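Local coordinates for protein toll (PDB 4LXR), which serves as the Drosophila receptor for the activated cytokine spaetzle C-106, signalling in dorsal-ventral patterning of the embryo and in antifungal immunity, at residues R155-E160 with S179-Q184; H630-P635 with L646-N651; F2-C7 with S23-I28. All coordinates share one frame; numbering follows the deposited sequence.

Interaction 1 (R155-E160 with S179-Q184); sequences RANIEE and SNKLRQ. With EPE (4-(2-hydroxyethyl)-1-piperazine ethanesulfonic acid), chain N.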
# COMPACT_ATOMS: atom_id res chain seq x y z
N ARG A 155 -1.74 32.51 22.29
CA ARG A 155 -1.34 31.27 22.90
C ARG A 155 -0.23 31.55 23.88
O ARG A 155 0.92 31.75 23.47
CB ARG A 155 -0.86 30.27 21.85
CG ARG A 155 -0.66 28.90 22.46
CD ARG A 155 -0.28 27.85 21.51
NE ARG A 155 -1.29 27.43 20.53
CZ ARG A 155 -1.21 26.25 19.92
NH1 ARG A 155 -0.22 25.44 20.27
NH2 ARG A 155 -2.09 25.85 19.01
N ALA A 156 -0.55 31.55 25.17
CA ALA A 156 0.44 31.93 26.16
C ALA A 156 0.14 31.38 27.56
O ALA A 156 0.35 32.08 28.56
CB ALA A 156 0.54 33.45 26.21
N ASN A 157 -0.32 30.13 27.62
CA ASN A 157 -0.76 29.51 28.88
C ASN A 157 -1.70 30.41 29.68
O ASN A 157 -1.57 30.53 30.90
CB ASN A 157 0.43 29.03 29.73
CG ASN A 157 1.08 27.76 29.14
OD1 ASN A 157 0.59 26.66 29.37
ND2 ASN A 157 2.12 27.94 28.32
N ILE A 158 -2.63 31.04 28.97
CA ILE A 158 -3.53 32.01 29.56
C ILE A 158 -4.55 31.36 30.49
O ILE A 158 -5.36 30.54 30.06
CB ILE A 158 -4.22 32.84 28.50
CG1 ILE A 158 -3.17 33.49 27.60
CG2 ILE A 158 -5.09 33.93 29.19
CD1 ILE A 158 -3.75 34.09 26.31
N GLU A 159 -4.47 31.74 31.76
CA GLU A 159 -5.39 31.27 32.80
C GLU A 159 -6.73 32.00 32.81
O GLU A 159 -7.76 31.41 33.17
CB GLU A 159 -4.72 31.41 34.18
CG GLU A 159 -3.48 30.51 34.30
CD GLU A 159 -2.61 30.77 35.52
OE1 GLU A 159 -2.12 29.79 36.11
OE2 GLU A 159 -2.40 31.95 35.86
N GLU A 160 -6.72 33.28 32.45
CA GLU A 160 -7.96 34.05 32.43
C GLU A 160 -7.82 35.28 31.54
O GLU A 160 -6.72 35.79 31.35
CB GLU A 160 -8.37 34.45 33.85
CG GLU A 160 -7.34 35.31 34.55
CD GLU A 160 -7.33 35.10 36.06
OE1 GLU A 160 -8.22 35.66 36.74
OE2 GLU A 160 -6.42 34.38 36.55
N SER A 179 -5.36 25.76 23.36
CA SER A 179 -4.11 25.40 24.03
C SER A 179 -3.63 26.46 25.02
O SER A 179 -2.47 26.88 25.02
CB SER A 179 -3.01 25.04 23.03
OG SER A 179 -2.08 24.17 23.64
N ASN A 180 -4.55 26.88 25.88
CA ASN A 180 -4.21 27.80 26.95
C ASN A 180 -4.58 27.13 28.24
O ASN A 180 -4.56 25.89 28.33
CB ASN A 180 -4.90 29.15 26.76
CG ASN A 180 -4.18 30.03 25.74
OD1 ASN A 180 -3.09 30.55 26.02
ND2 ASN A 180 -4.77 30.17 24.55
N LYS A 181 -4.89 27.92 29.26
CA LYS A 181 -5.26 27.35 30.55
C LYS A 181 -6.59 27.92 31.04
O LYS A 181 -6.81 28.07 32.25
CB LYS A 181 -4.15 27.58 31.58
CG LYS A 181 -2.90 26.70 31.41
CD LYS A 181 -1.82 27.10 32.44
CE LYS A 181 -0.61 26.15 32.47
NZ LYS A 181 0.41 26.53 33.52
N LEU A 182 -7.49 28.24 30.11
CA LEU A 182 -8.75 28.89 30.48
C LEU A 182 -9.66 28.00 31.32
O LEU A 182 -9.92 26.86 30.96
CB LEU A 182 -9.48 29.41 29.23
CG LEU A 182 -8.76 30.59 28.57
CD1 LEU A 182 -9.29 30.87 27.18
CD2 LEU A 182 -8.84 31.84 29.46
N ARG A 183 -10.14 28.53 32.44
CA ARG A 183 -11.04 27.78 33.32
C ARG A 183 -12.48 28.24 33.20
O ARG A 183 -13.42 27.49 33.51
CB ARG A 183 -10.64 27.97 34.78
CG ARG A 183 -9.28 27.49 35.13
CD ARG A 183 -8.47 28.60 35.77
NE ARG A 183 -7.49 28.03 36.68
CZ ARG A 183 -6.30 27.56 36.32
NH1 ARG A 183 -5.92 27.61 35.04
NH2 ARG A 183 -5.49 27.05 37.24
N GLN A 184 -12.65 29.51 32.81
CA GLN A 184 -13.97 30.11 32.71
C GLN A 184 -14.08 30.91 31.42
O GLN A 184 -13.11 31.52 30.97
CB GLN A 184 -14.24 31.05 33.92
CG GLN A 184 -14.02 30.41 35.29
CD GLN A 184 -15.03 29.31 35.60
OE1 GLN A 184 -16.09 29.24 34.97
NE2 GLN A 184 -14.71 28.46 36.58
N1 EPE N . -0.90 23.56 27.74
C2 EPE N . -1.17 23.99 29.13
C3 EPE N . -2.22 23.11 29.79
N4 EPE N . -3.43 22.95 28.97
C5 EPE N . -3.38 23.05 27.52
C6 EPE N . -2.11 23.64 26.91
C7 EPE N . -4.53 22.16 29.51
C8 EPE N . -4.93 22.70 30.87
O8 EPE N . -5.20 24.07 30.75
C9 EPE N . 0.07 24.49 27.13
C10 EPE N . 1.43 23.84 26.93
S EPE N . 2.59 24.88 25.99
O1S EPE N . 1.87 25.95 25.28
O2S EPE N . 3.53 25.51 26.91
O3S EPE N . 3.30 24.05 25.03
O HOH W 1 -0.24 27.98 25.79
O HOH W 2 -1.47 27.12 35.81
O HOH W 3 -10.50 31.55 33.19

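Interaction 2 (H630-P635 with L646-N651); sequences HVPRLP and LHLENN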
# COMPACT_ATOMS: atom_id res chain seq x y z
N HIS A 630 21.09 -61.30 -16.64
CA HIS A 630 20.10 -61.25 -17.71
C HIS A 630 19.31 -59.95 -17.68
O HIS A 630 19.22 -59.29 -16.64
CB HIS A 630 19.13 -62.43 -17.61
CG HIS A 630 19.77 -63.76 -17.84
ND1 HIS A 630 20.13 -64.60 -16.80
CD2 HIS A 630 20.12 -64.40 -18.98
CE1 HIS A 630 20.66 -65.70 -17.30
NE2 HIS A 630 20.67 -65.60 -18.62
N VAL A 631 18.74 -59.59 -18.82
CA VAL A 631 17.84 -58.46 -18.91
C VAL A 631 16.53 -58.82 -18.23
O VAL A 631 15.86 -59.77 -18.64
CB VAL A 631 17.57 -58.07 -20.37
CG1 VAL A 631 16.47 -57.01 -20.44
CG2 VAL A 631 18.85 -57.57 -21.04
N PRO A 632 16.16 -58.07 -17.19
CA PRO A 632 14.93 -58.38 -16.44
C PRO A 632 13.68 -58.06 -17.25
O PRO A 632 13.76 -57.33 -18.24
CB PRO A 632 15.02 -57.47 -15.22
CG PRO A 632 15.81 -56.31 -15.68
CD PRO A 632 16.83 -56.86 -16.66
N ARG A 633 12.55 -58.62 -16.83
CA ARG A 633 11.23 -58.34 -17.40
C ARG A 633 10.96 -56.84 -17.53
O ARG A 633 10.96 -56.12 -16.52
CB ARG A 633 10.16 -58.96 -16.52
CG ARG A 633 10.38 -60.42 -16.20
CD ARG A 633 9.24 -60.96 -15.33
NE ARG A 633 9.16 -62.42 -15.36
CZ ARG A 633 8.25 -63.13 -14.71
NH1 ARG A 633 7.33 -62.53 -13.97
NH2 ARG A 633 8.26 -64.46 -14.79
N LEU A 634 10.70 -56.38 -18.75
CA LEU A 634 10.51 -54.95 -19.01
C LEU A 634 9.04 -54.58 -19.20
O LEU A 634 8.26 -55.38 -19.71
CB LEU A 634 11.33 -54.50 -20.24
CG LEU A 634 12.85 -54.66 -20.12
CD1 LEU A 634 13.59 -54.11 -21.37
CD2 LEU A 634 13.37 -53.98 -18.86
N PRO A 635 8.66 -53.36 -18.80
CA PRO A 635 7.29 -52.89 -19.02
C PRO A 635 7.05 -52.55 -20.48
O PRO A 635 7.99 -52.15 -21.16
CB PRO A 635 7.22 -51.61 -18.18
CG PRO A 635 8.62 -51.13 -18.12
CD PRO A 635 9.48 -52.36 -18.09
N LEU A 646 17.22 -48.29 -22.24
CA LEU A 646 17.43 -49.36 -21.29
C LEU A 646 18.85 -49.27 -20.76
O LEU A 646 19.80 -49.61 -21.44
CB LEU A 646 17.17 -50.71 -21.94
CG LEU A 646 17.40 -51.99 -21.14
CD1 LEU A 646 16.57 -52.00 -19.82
CD2 LEU A 646 17.03 -53.15 -22.03
N HIS A 647 18.97 -48.76 -19.54
CA HIS A 647 20.26 -48.54 -18.91
C HIS A 647 20.66 -49.71 -18.02
O HIS A 647 20.07 -49.94 -16.95
CB HIS A 647 20.25 -47.21 -18.14
CG HIS A 647 20.35 -46.00 -19.02
ND1 HIS A 647 21.55 -45.46 -19.41
CD2 HIS A 647 19.39 -45.25 -19.61
CE1 HIS A 647 21.33 -44.42 -20.19
NE2 HIS A 647 20.03 -44.27 -20.33
N LEU A 648 21.65 -50.46 -18.49
CA LEU A 648 22.11 -51.66 -17.81
C LEU A 648 23.62 -51.62 -17.59
O LEU A 648 24.26 -52.66 -17.44
CB LEU A 648 21.70 -52.90 -18.61
CG LEU A 648 20.19 -53.17 -18.72
CD1 LEU A 648 19.87 -54.30 -19.68
CD2 LEU A 648 19.60 -53.47 -17.34
N GLU A 649 24.17 -50.41 -17.58
CA GLU A 649 25.60 -50.19 -17.36
C GLU A 649 26.19 -50.88 -16.14
O GLU A 649 25.57 -50.95 -15.07
CB GLU A 649 25.93 -48.69 -17.26
CG GLU A 649 25.69 -47.90 -18.53
CD GLU A 649 24.30 -47.30 -18.59
OE1 GLU A 649 24.14 -46.25 -19.26
OE2 GLU A 649 23.37 -47.87 -17.96
N ASN A 650 27.41 -51.38 -16.32
CA ASN A 650 28.20 -51.99 -15.25
C ASN A 650 27.48 -53.10 -14.48
O ASN A 650 27.61 -53.21 -13.26
CB ASN A 650 28.78 -50.93 -14.31
CG ASN A 650 29.71 -49.94 -15.04
OD1 ASN A 650 29.66 -48.73 -14.81
ND2 ASN A 650 30.55 -50.47 -15.93
N ASN A 651 26.72 -53.93 -15.19
CA ASN A 651 26.21 -55.17 -14.62
C ASN A 651 27.12 -56.34 -15.05
O ASN A 651 28.29 -56.12 -15.36
CB ASN A 651 24.75 -55.38 -15.02
CG ASN A 651 23.79 -54.54 -14.19
OD1 ASN A 651 23.25 -55.01 -13.18
ND2 ASN A 651 23.56 -53.30 -14.60

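Interaction 3 (F2-C7 with S23-I28); sequences FGRDAC and SEYEII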
# COMPACT_ATOMS: atom_id res chain seq x y z
N PHE A 2 12.13 45.47 -2.85
CA PHE A 2 13.17 44.45 -2.78
C PHE A 2 12.95 43.34 -3.80
O PHE A 2 11.89 42.72 -3.85
CB PHE A 2 13.27 43.84 -1.38
CG PHE A 2 14.53 43.05 -1.17
CD1 PHE A 2 15.68 43.66 -0.71
CD2 PHE A 2 14.56 41.69 -1.44
CE1 PHE A 2 16.85 42.93 -0.53
CE2 PHE A 2 15.73 40.95 -1.27
CZ PHE A 2 16.87 41.57 -0.81
N GLY A 3 13.99 43.11 -4.60
CA GLY A 3 13.97 42.09 -5.63
C GLY A 3 15.38 41.66 -5.98
O GLY A 3 16.31 41.93 -5.23
N ARG A 4 15.53 41.00 -7.12
CA ARG A 4 16.82 40.46 -7.54
C ARG A 4 17.95 41.49 -7.46
O ARG A 4 19.04 41.21 -6.95
CB ARG A 4 16.74 39.85 -8.94
CG ARG A 4 16.03 38.50 -9.02
CD ARG A 4 16.01 37.96 -10.45
NE ARG A 4 15.51 36.58 -10.51
CZ ARG A 4 15.40 35.88 -11.64
NH1 ARG A 4 15.74 36.42 -12.80
NH2 ARG A 4 14.94 34.63 -11.61
N ASP A 5 17.67 42.70 -7.95
CA ASP A 5 18.67 43.76 -7.96
C ASP A 5 19.16 44.13 -6.56
O ASP A 5 20.36 44.17 -6.31
CB ASP A 5 18.14 45.00 -8.69
CG ASP A 5 19.18 46.11 -8.79
OD1 ASP A 5 19.23 46.97 -7.88
OD2 ASP A 5 19.95 46.13 -9.78
N ALA A 6 18.22 44.39 -5.65
CA ALA A 6 18.57 44.78 -4.28
C ALA A 6 19.34 43.67 -3.57
O ALA A 6 20.18 43.95 -2.70
CB ALA A 6 17.31 45.14 -3.51
N CYS A 7 19.07 42.43 -3.94
CA CYS A 7 19.70 41.28 -3.30
C CYS A 7 21.15 41.12 -3.75
O CYS A 7 22.03 40.82 -2.94
CB CYS A 7 18.91 40.01 -3.59
SG CYS A 7 19.65 38.53 -2.86
N SER A 23 11.42 31.29 -5.59
CA SER A 23 10.84 32.60 -5.81
C SER A 23 11.16 33.58 -4.68
O SER A 23 10.78 34.76 -4.74
CB SER A 23 9.34 32.49 -6.05
OG SER A 23 8.77 31.52 -5.18
N GLU A 24 11.87 33.12 -3.65
CA GLU A 24 12.14 33.96 -2.50
C GLU A 24 13.60 34.39 -2.36
O GLU A 24 14.45 34.08 -3.20
CB GLU A 24 11.68 33.27 -1.21
CG GLU A 24 12.52 32.07 -0.84
CD GLU A 24 11.87 31.21 0.23
OE1 GLU A 24 12.56 30.30 0.75
OE2 GLU A 24 10.69 31.45 0.55
N TYR A 25 13.89 35.11 -1.28
CA TYR A 25 15.25 35.55 -0.98
C TYR A 25 15.56 35.21 0.46
O TYR A 25 14.71 35.38 1.32
CB TYR A 25 15.38 37.06 -1.21
CG TYR A 25 15.05 37.49 -2.62
CD1 TYR A 25 16.02 37.45 -3.63
CD2 TYR A 25 13.77 37.91 -2.95
CE1 TYR A 25 15.71 37.84 -4.92
CE2 TYR A 25 13.45 38.30 -4.24
CZ TYR A 25 14.43 38.26 -5.22
OH TYR A 25 14.12 38.65 -6.50
N GLU A 26 16.76 34.71 0.72
CA GLU A 26 17.18 34.52 2.10
C GLU A 26 18.27 35.52 2.44
O GLU A 26 19.30 35.57 1.78
CB GLU A 26 17.66 33.10 2.38
CG GLU A 26 17.87 32.85 3.87
CD GLU A 26 18.78 31.68 4.17
OE1 GLU A 26 19.99 31.74 3.83
OE2 GLU A 26 18.30 30.69 4.76
N ILE A 27 18.03 36.32 3.47
CA ILE A 27 19.01 37.27 3.94
C ILE A 27 19.56 36.83 5.29
O ILE A 27 18.79 36.52 6.19
CB ILE A 27 18.40 38.65 4.06
CG1 ILE A 27 17.85 39.08 2.69
CG2 ILE A 27 19.42 39.64 4.59
CD1 ILE A 27 17.14 40.40 2.68
N ILE A 28 20.89 36.78 5.43
CA ILE A 28 21.46 36.51 6.75
C ILE A 28 22.34 37.65 7.24
O ILE A 28 23.01 38.32 6.45
CB ILE A 28 22.22 35.15 6.83
CG1 ILE A 28 23.63 35.27 6.25
CG2 ILE A 28 21.45 34.05 6.13
CD1 ILE A 28 24.34 33.94 6.14

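Interaction 1 (R155-E160 with S179-Q184)
Asn-180 reaches across to the backbone of 155-160, where its OD1 accepts two hydrogen bonds, from Ala-156 N at 2.9 Å and from Ile-158 N at 3.0 Å. Both N-H groups point almost straight at the oxygen; the first donor lies in the amide carbonyl plane, while the second is tilted 24° from it. CG stands beside the backbone N and anti to the carbonyl carbon (chi1 -80°). The two bonds bracket Asn-157, whose backbone is in the left-handed region, and fix the course of the chain there. One residue on, Lys-181 N donates to Ile-158 O at 2.8 Å, from 49° above that carbonyl plane. Asn-180 is the asparagine of the LxxLxLxxN signature, joining LRR 2 to LRR 1 of the ectodomain: its ND2 is itself satisfied by Leu-154 O and Phe-177 O, and Asn-204 OD1 of the following turn accepts from Leu-182 N in a similar way. The extended Lys-181 chain runs beside Glu-159, and Lys-181 CE meets Asn-157 OD1 at 3.4 Å. A water bridges Lys-181 NZ and Glu-159 OE1, which are too far apart for a salt bridge. Ser-179 CB sits 3.7 Å above the centre of the Arg-155 guanidinium plane; that guanidinium forms a salt bridge through NH1 with Asp-55 of a spaetzle C-106 chain. A buffer molecule, probably from the crystallisation liquor, takes an almost straight bond from Asn-157 ND2 on its sulfonate O2S at 3.1 Å, and its N4 donates to Asn-180 O at 3.2 Å.

Interaction 2 (H630-P635 with L646-N651)
Leu-648, whose side chain packs against Val-631, offers its backbone O to two asparagine amides, Asn-651 ND2 and, from the next repeat, Asn-675 ND2. The first bond, Asn-651 ND2 to Leu-648 O, measures 3.0 Å and arrives 74° above the carbonyl plane, across the type II turn that runs from Leu-648 to Asn-651. Asn-651 ND2 also donates to Cys-623 O, so the amide ties the turn to the preceding chain as well. Between the two segments, by contrast, there is no hydrogen bond: the closest backbone approach is 8.1 Å, between Val-631 CA and Leu-648 CA, and methyl groups make the contact. Leu-646 CG, anti to its backbone N (chi1 177°), is set toward 630-635, and from it both methyls meet Leu-634. Leu-634 CD1 lies 3.6 Å from Leu-646 CD2, and a second pair, Leu-634 CD2 with Leu-646 CD1, is at 3.9 Å. Leu-646 CD2 also reaches Val-631 CG1, at 4.2 Å. Val-631 and Leu-648 cross at about a right angle, with Val-631 CG2 3.7 Å from Leu-648 CD1. Leu-646, Leu-648 and Asn-651 occupy the inward positions of an LxLxxN repeat signature, here LRR 16, and 630-635 belongs to the preceding LRRNT region. His-647, on the other face of the strand, donates from ND1 to the syn lone pair of Glu-649 OE1 at 2.7 Å, nearly in the ring plane. The His-647 ring stacks on that of His-671. Strand 643-647 runs parallel between strands 618-622 and 669-671, with Ile-621 and Leu-670 touching Leu-646 from those two neighbours.

Interaction 3 (F2-C7 with S23-I28)
Phe-2 turns its ring edge onto the face of Tyr-25 in a T-shaped stack, the planes 87° apart and the centroids 5.4 Å from each other. The touching atom is Phe-2 CE2, 3.8 Å from Tyr-25 CG. From the same ring, Phe-2 CZ meets Ile-27 CD1 tip to tip at 3.7 Å. Phe-2 CG is anti to the backbone N (chi1 -166°), which starts the ring off toward the strand. Cys-7 CB lies 3.9 Å from Tyr-25 CD1, and Cys-7 SG makes an oblique sulfur-aromatic contact, 5.1 Å from the Tyr-25 centroid and 65° off the ring normal. This is the buried, tightly packed part. The phenol end lies against the helix start, where Gly-3 is the N-cap: Tyr-25 OH is 2.8 Å from Arg-4 N, but the angle is too poor for a hydrogen bond. The looser side is that of Arg-4, an exposed residue: of its side chain CB and CG approach the hydroxyl, CG at 3.2 Å from Tyr-25 OH, and the rest extends onward. An alanine in place of Tyr-25 would probably open a gap under the Phe-2 edge and leave Cys-7 CB and SG without the Tyr-25 ring. The Cys-7 to Cys-18 disulfide fastens helix 4-12 to strand 17-21; the helix start and the residues before it pack on the Tyr-25 and Ile-27 side of strand 24-29, which runs antiparallel between strands 17-21 and 38-43.

Overall arrangement
The three contacts follow one another along the curved ectodomain without overlapping: interaction 3 comes first in the chain, then interaction 1, then interaction 2. Interactions 1 and 3 are the closer pair, with centres about 39 Å apart and nearest atoms about 23 Å apart. Interaction 2 lies on the opposite side of the chain's centre from both, its own centre about 99 Å from that of interaction 1 and about 95 Å from that of interaction 3. Ligand contacts follow this division. Spaetzle C-106 meets Arg-155 of interaction 1 and, in interaction 3, Glu-26, which accepts a hydrogen bond from Leu-16 N of a spaetzle C-106 chain; no other protein chain touches the segments of interaction 2.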